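Local coordinates for protection of telomeres protein poz1 (Schizosaccharomyces pombe, PDB 5WE0) that binds telomeric DNA and negatively regulates telomerase and telomere length in fission yeast, at residues R150-A153 with F154-L157; N166-K169 with F170-W174. All blocks are in the same frame, centred on the assembly; numbering follows the deposited sequence.

Interaction 1: residues R150-A153 with F154-L157; sequences RWMA and FHFL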
loop_
_atom_site.group_PDB
_atom_site.type_symbol
_atom_site.label_atom_id
_atom_site.label_comp_id
_atom_site.label_asym_id
_atom_site.label_seq_id
_atom_site.Cartn_x
_atom_site.Cartn_y
_atom_site.Cartn_z
ATOM N N ARG A 150 -7.978 3.115 9.459
ATOM C CA ARG A 150 -8.287 3.925 10.621
ATOM C C ARG A 150 -7.674 5.320 10.496
ATOM O O ARG A 150 -8.322 6.330 10.816
ATOM C CB ARG A 150 -7.793 3.212 11.870
ATOM C CG ARG A 150 -8.277 3.871 13.125
ATOM C CD ARG A 150 -8.635 2.829 14.159
ATOM N NE ARG A 150 -7.603 2.878 15.182
ATOM C CZ ARG A 150 -7.648 2.234 16.336
ATOM N NH1 ARG A 150 -6.650 2.383 17.197
ATOM N NH2 ARG A 150 -8.683 1.457 16.619
ATOM N N TRP A 151 -6.429 5.405 10.022
ATOM C CA TRP A 151 -5.822 6.728 9.900
ATOM C C TRP A 151 -6.439 7.538 8.766
ATOM O O TRP A 151 -6.561 8.766 8.895
ATOM C CB TRP A 151 -4.310 6.596 9.748
ATOM C CG TRP A 151 -3.688 6.480 11.124
ATOM C CD1 TRP A 151 -3.772 5.411 11.994
ATOM C CD2 TRP A 151 -2.957 7.496 11.812
ATOM N NE1 TRP A 151 -3.112 5.702 13.171
ATOM C CE2 TRP A 151 -2.602 6.974 13.081
ATOM C CE3 TRP A 151 -2.548 8.786 11.472
ATOM C CZ2 TRP A 151 -1.852 7.699 13.996
ATOM C CZ3 TRP A 151 -1.829 9.520 12.394
ATOM C CH2 TRP A 151 -1.480 8.975 13.643
ATOM N N MET A 152 -6.885 6.879 7.686
ATOM C CA MET A 152 -7.699 7.565 6.684
ATOM C C MET A 152 -9.001 8.075 7.303
ATOM O O MET A 152 -9.405 9.218 7.066
ATOM C CB MET A 152 -7.996 6.638 5.504
ATOM C CG MET A 152 -8.666 7.319 4.309
ATOM S SD MET A 152 -7.580 8.554 3.558
ATOM C CE MET A 152 -8.494 10.085 3.794
ATOM N N ALA A 153 -9.655 7.248 8.117
ATOM C CA ALA A 153 -10.858 7.690 8.818
ATOM C C ALA A 153 -10.559 8.873 9.731
ATOM O O ALA A 153 -11.302 9.858 9.736
ATOM C CB ALA A 153 -11.451 6.532 9.625
ATOM N N PHE A 154 -9.459 8.809 10.491
ATOM C CA PHE A 154 -9.051 9.939 11.329
ATOM C C PHE A 154 -8.925 11.227 10.525
ATOM O O PHE A 154 -9.378 12.294 10.959
ATOM C CB PHE A 154 -7.722 9.642 12.009
ATOM C CG PHE A 154 -7.802 8.620 13.096
ATOM C CD1 PHE A 154 -9.021 8.230 13.620
ATOM C CD2 PHE A 154 -6.641 8.039 13.594
ATOM C CE1 PHE A 154 -9.090 7.279 14.621
ATOM C CE2 PHE A 154 -6.692 7.093 14.603
ATOM C CZ PHE A 154 -7.921 6.711 15.122
ATOM N N HIS A 155 -8.282 11.155 9.355
ATOM C CA HIS A 155 -8.106 12.358 8.544
ATOM C C HIS A 155 -9.454 12.939 8.126
ATOM O O HIS A 155 -9.662 14.157 8.219
ATOM C CB HIS A 155 -7.247 12.038 7.322
ATOM C CG HIS A 155 -6.975 13.215 6.439
ATOM N ND1 HIS A 155 -7.779 13.544 5.366
ATOM C CD2 HIS A 155 -5.965 14.120 6.446
ATOM C CE1 HIS A 155 -7.284 14.609 4.760
ATOM N NE2 HIS A 155 -6.187 14.980 5.398
ATOM N N PHE A 156 -10.385 12.082 7.665
ATOM C CA PHE A 156 -11.749 12.529 7.340
ATOM C C PHE A 156 -12.391 13.251 8.521
ATOM O O PHE A 156 -12.941 14.344 8.369
ATOM C CB PHE A 156 -12.637 11.333 6.970
ATOM C CG PHE A 156 -12.598 10.934 5.517
ATOM C CD1 PHE A 156 -13.010 11.801 4.526
ATOM C CD2 PHE A 156 -12.191 9.645 5.150
ATOM C CE1 PHE A 156 -13.009 11.402 3.189
ATOM C CE2 PHE A 156 -12.184 9.245 3.808
ATOM C CZ PHE A 156 -12.591 10.122 2.837
ATOM N N LEU A 157 -12.306 12.655 9.716
ATOM C CA LEU A 157 -12.948 13.195 10.911
ATOM C C LEU A 157 -12.313 14.496 11.399
ATOM O O LEU A 157 -12.909 15.178 12.236
ATOM C CB LEU A 157 -12.889 12.185 12.052
ATOM C CG LEU A 157 -13.677 10.895 11.872
ATOM C CD1 LEU A 157 -13.253 9.864 12.910
ATOM C CD2 LEU A 157 -15.163 11.180 11.929
#
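F154 is met by two side chains of the preceding turn, R150 and W151, and its ring takes part in two aromatic contacts. From R150 the aliphatic part arrives: CG stands over the face of the F154 ring, 3.9 Å from its centroid, in a CH-pi contact. The two side chains run alongside each other in the same direction, with guanidinium and ring planes 35° apart. A long methylene chain suits this place, since it can cover a ring and still carry its charge onward; NH2 reaches a weak hydrogen bond to the backbone of a chain of another protein, whereas NE is buried without a polar partner. W151 forms a T-shaped pair with F154, the phenylalanine edge toward the indole face, the centroid of the five-membered ring 5.2 Å from that of F154 and the planes at 62°. Were F154 an alanine, R150 CG would probably lose the ring it lies over and the indole one of its edge-to-face partners.

All this lies on the final turns of helix 130-157, where i to i+4 bonds such as F156 N to M152 O, 3.1 Å and nearly straight, set the spacing.

A Met-aromatic contact, made chiefly through the methyl, marks another side of the helix. M152 sends CG away from its own N (chi1 -171°) and then bends, which lays CE over the face of the F156 ring, 4.1 Å from the centroid, with SD oblique at 5.4 Å from that centroid. The flexible thioether also brings CE to 3.9 Å from H155 ND1.

Interaction 2: residues N166-K169 with F170-W174; sequences NFTK and FLQDW
With chi1 at -170°, F167 swings its ring toward the carbonyl side of its residue, and L171, whose CG sits beside its own backbone N (chi1 -76°), extends a methyl to meet it. L171 CD1 lies over the ring face, 3.9 Å from the F167 ring centroid, in a CH-pi contact whose closest pair is F167 CE1 to L171 CD1 at 3.6 Å. Branched leucine can offer one methyl to the ring while its side chain also packs on M182 and L185 of helix 179-188.

K169 bends at chi2 (43°) after an extended start, which carries the amine across to D173. NZ gives a 2.9 Å hydrogen bond to D173 OD1, on the syn lone pair, within a salt bridge; the lysine methylenes span the turn to the shorter acid. T168 CG2 rests 3.8 Å from Q172 CD, while the threonine OG1 bonds to the backbone O of H164 and to Q186.

Backbone bonds from L171 N to F167 O and from D173 N to K169 O hold these partners one turn apart. The pattern is that of an amphipathic alpha-helix, with i to i+4 apolar packing on the buried flank and an i to i+4 salt bridge at the exposed one.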
loop_
_atom_site.group_PDB
_atom_site.type_symbol
_atom_site.label_atom_id
_atom_site.label_comp_id
_atom_site.label_asym_id
_atom_site.label_seq_id
_atom_site.Cartn_x
_atom_site.Cartn_y
_atom_site.Cartn_z
ATOM N N ASN A 166 -17.573 10.966 0.491
ATOM C CA ASN A 166 -16.364 10.161 0.336
ATOM C C ASN A 166 -16.037 9.380 1.600
ATOM O O ASN A 166 -15.549 8.244 1.520
ATOM C CB ASN A 166 -15.216 11.066 -0.049
ATOM C CG ASN A 166 -15.359 11.584 -1.454
ATOM O OD1 ASN A 166 -15.767 10.853 -2.359
ATOM N ND2 ASN A 166 -15.096 12.866 -1.634
ATOM N N PHE A 167 -16.324 9.961 2.767
ATOM C CA PHE A 167 -16.152 9.239 4.020
ATOM C C PHE A 167 -16.957 7.945 4.004
ATOM O O PHE A 167 -16.453 6.871 4.368
ATOM C CB PHE A 167 -16.589 10.125 5.192
ATOM C CG PHE A 167 -16.231 9.568 6.536
ATOM C CD1 PHE A 167 -15.127 8.759 6.690
ATOM C CD2 PHE A 167 -17.037 9.799 7.628
ATOM C CE1 PHE A 167 -14.812 8.233 7.929
ATOM C CE2 PHE A 167 -16.731 9.276 8.859
ATOM C CZ PHE A 167 -15.619 8.499 9.015
ATOM N N THR A 168 -18.219 8.034 3.589
ATOM C CA THR A 168 -19.085 6.860 3.548
ATOM C C THR A 168 -18.615 5.849 2.510
ATOM O O THR A 168 -18.502 4.657 2.806
ATOM C CB THR A 168 -20.520 7.300 3.274
ATOM O OG1 THR A 168 -21.037 7.944 4.447
ATOM C CG2 THR A 168 -21.396 6.100 2.892
ATOM N N LYS A 169 -18.368 6.311 1.281
ATOM C CA LYS A 169 -17.790 5.465 0.241
ATOM C C LYS A 169 -16.569 4.711 0.754
ATOM O O LYS A 169 -16.448 3.494 0.566
ATOM C CB LYS A 169 -17.425 6.331 -0.967
ATOM C CG LYS A 169 -16.940 5.563 -2.190
ATOM C CD LYS A 169 -17.790 4.317 -2.441
ATOM C CE LYS A 169 -17.252 3.500 -3.605
ATOM N NZ LYS A 169 -17.954 2.192 -3.763
ATOM N N PHE A 170 -15.655 5.422 1.419
ATOM C CA PHE A 170 -14.435 4.788 1.906
ATOM C C PHE A 170 -14.743 3.709 2.931
ATOM O O PHE A 170 -14.101 2.649 2.939
ATOM C CB PHE A 170 -13.486 5.819 2.523
ATOM C CG PHE A 170 -12.233 5.206 3.055
ATOM C CD1 PHE A 170 -11.155 4.975 2.214
ATOM C CD2 PHE A 170 -12.153 4.802 4.375
ATOM C CE1 PHE A 170 -9.999 4.376 2.688
ATOM C CE2 PHE A 170 -11.019 4.209 4.854
ATOM C CZ PHE A 170 -9.934 3.989 4.006
ATOM N N LEU A 171 -15.726 3.949 3.797
ATOM C CA LEU A 171 -16.006 2.981 4.853
ATOM C C LEU A 171 -16.659 1.716 4.301
ATOM O O LEU A 171 -16.377 0.610 4.776
ATOM C CB LEU A 171 -16.884 3.620 5.924
ATOM C CG LEU A 171 -16.081 4.561 6.818
ATOM C CD1 LEU A 171 -16.995 5.325 7.781
ATOM C CD2 LEU A 171 -14.967 3.811 7.537
ATOM N N GLN A 172 -17.523 1.861 3.293
ATOM C CA GLN A 172 -18.101 0.697 2.627
ATOM C C GLN A 172 -17.037 -0.144 1.929
ATOM O O GLN A 172 -17.016 -1.369 2.073
ATOM C CB GLN A 172 -19.175 1.160 1.645
ATOM C CG GLN A 172 -20.100 2.195 2.264
ATOM C CD GLN A 172 -21.186 2.665 1.324
ATOM O OE1 GLN A 172 -20.912 3.013 0.170
ATOM N NE2 GLN A 172 -22.435 2.627 1.789
ATOM N N ASP A 173 -16.131 0.496 1.184
ATOM C CA ASP A 173 -15.116 -0.261 0.449
ATOM C C ASP A 173 -14.119 -0.928 1.384
ATOM O O ASP A 173 -13.715 -2.070 1.147
ATOM C CB ASP A 173 -14.376 0.646 -0.529
ATOM C CG ASP A 173 -15.267 1.174 -1.632
ATOM O OD1 ASP A 173 -16.504 1.012 -1.548
ATOM O OD2 ASP A 173 -14.721 1.778 -2.580
ATOM N N TRP A 174 -13.712 -0.244 2.458
ATOM C CA TRP A 174 -12.563 -0.693 3.232
ATOM C C TRP A 174 -12.791 -0.785 4.728
ATOM O O TRP A 174 -12.003 -1.463 5.403
ATOM C CB TRP A 174 -11.367 0.239 2.986
ATOM C CG TRP A 174 -10.980 0.274 1.556
ATOM C CD1 TRP A 174 -11.165 1.300 0.674
ATOM C CD2 TRP A 174 -10.368 -0.793 0.820
ATOM N NE1 TRP A 174 -10.699 0.933 -0.573
ATOM C CE2 TRP A 174 -10.204 -0.344 -0.507
ATOM C CE3 TRP A 174 -9.938 -2.084 1.160
ATOM C CZ2 TRP A 174 -9.618 -1.139 -1.497
ATOM C CZ3 TRP A 174 -9.356 -2.870 0.179
ATOM C CH2 TRP A 174 -9.208 -2.393 -1.140
#

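Interactions 1 and 2 lie in successive helices, 130-157 and 164-174, with centres about 11 Å apart, and they pack directly on each other. F156 is the chief link: its CD2 comes to 3.4 Å from F167 CD1, the two rings meeting with planes at about 40°, and its CE2 lies 3.9 Å from F170 CB. M152 joins in through CG, 3.6 Å from F170 CZ. The residues of the Met-aromatic contact in 150-157 thus also abut 166-174, whereas F154 packs on helix 193-206. Y93 of helix 93-115 touches both F156 and F170, bringing a third helix to this apolar junction of the all-helical chain.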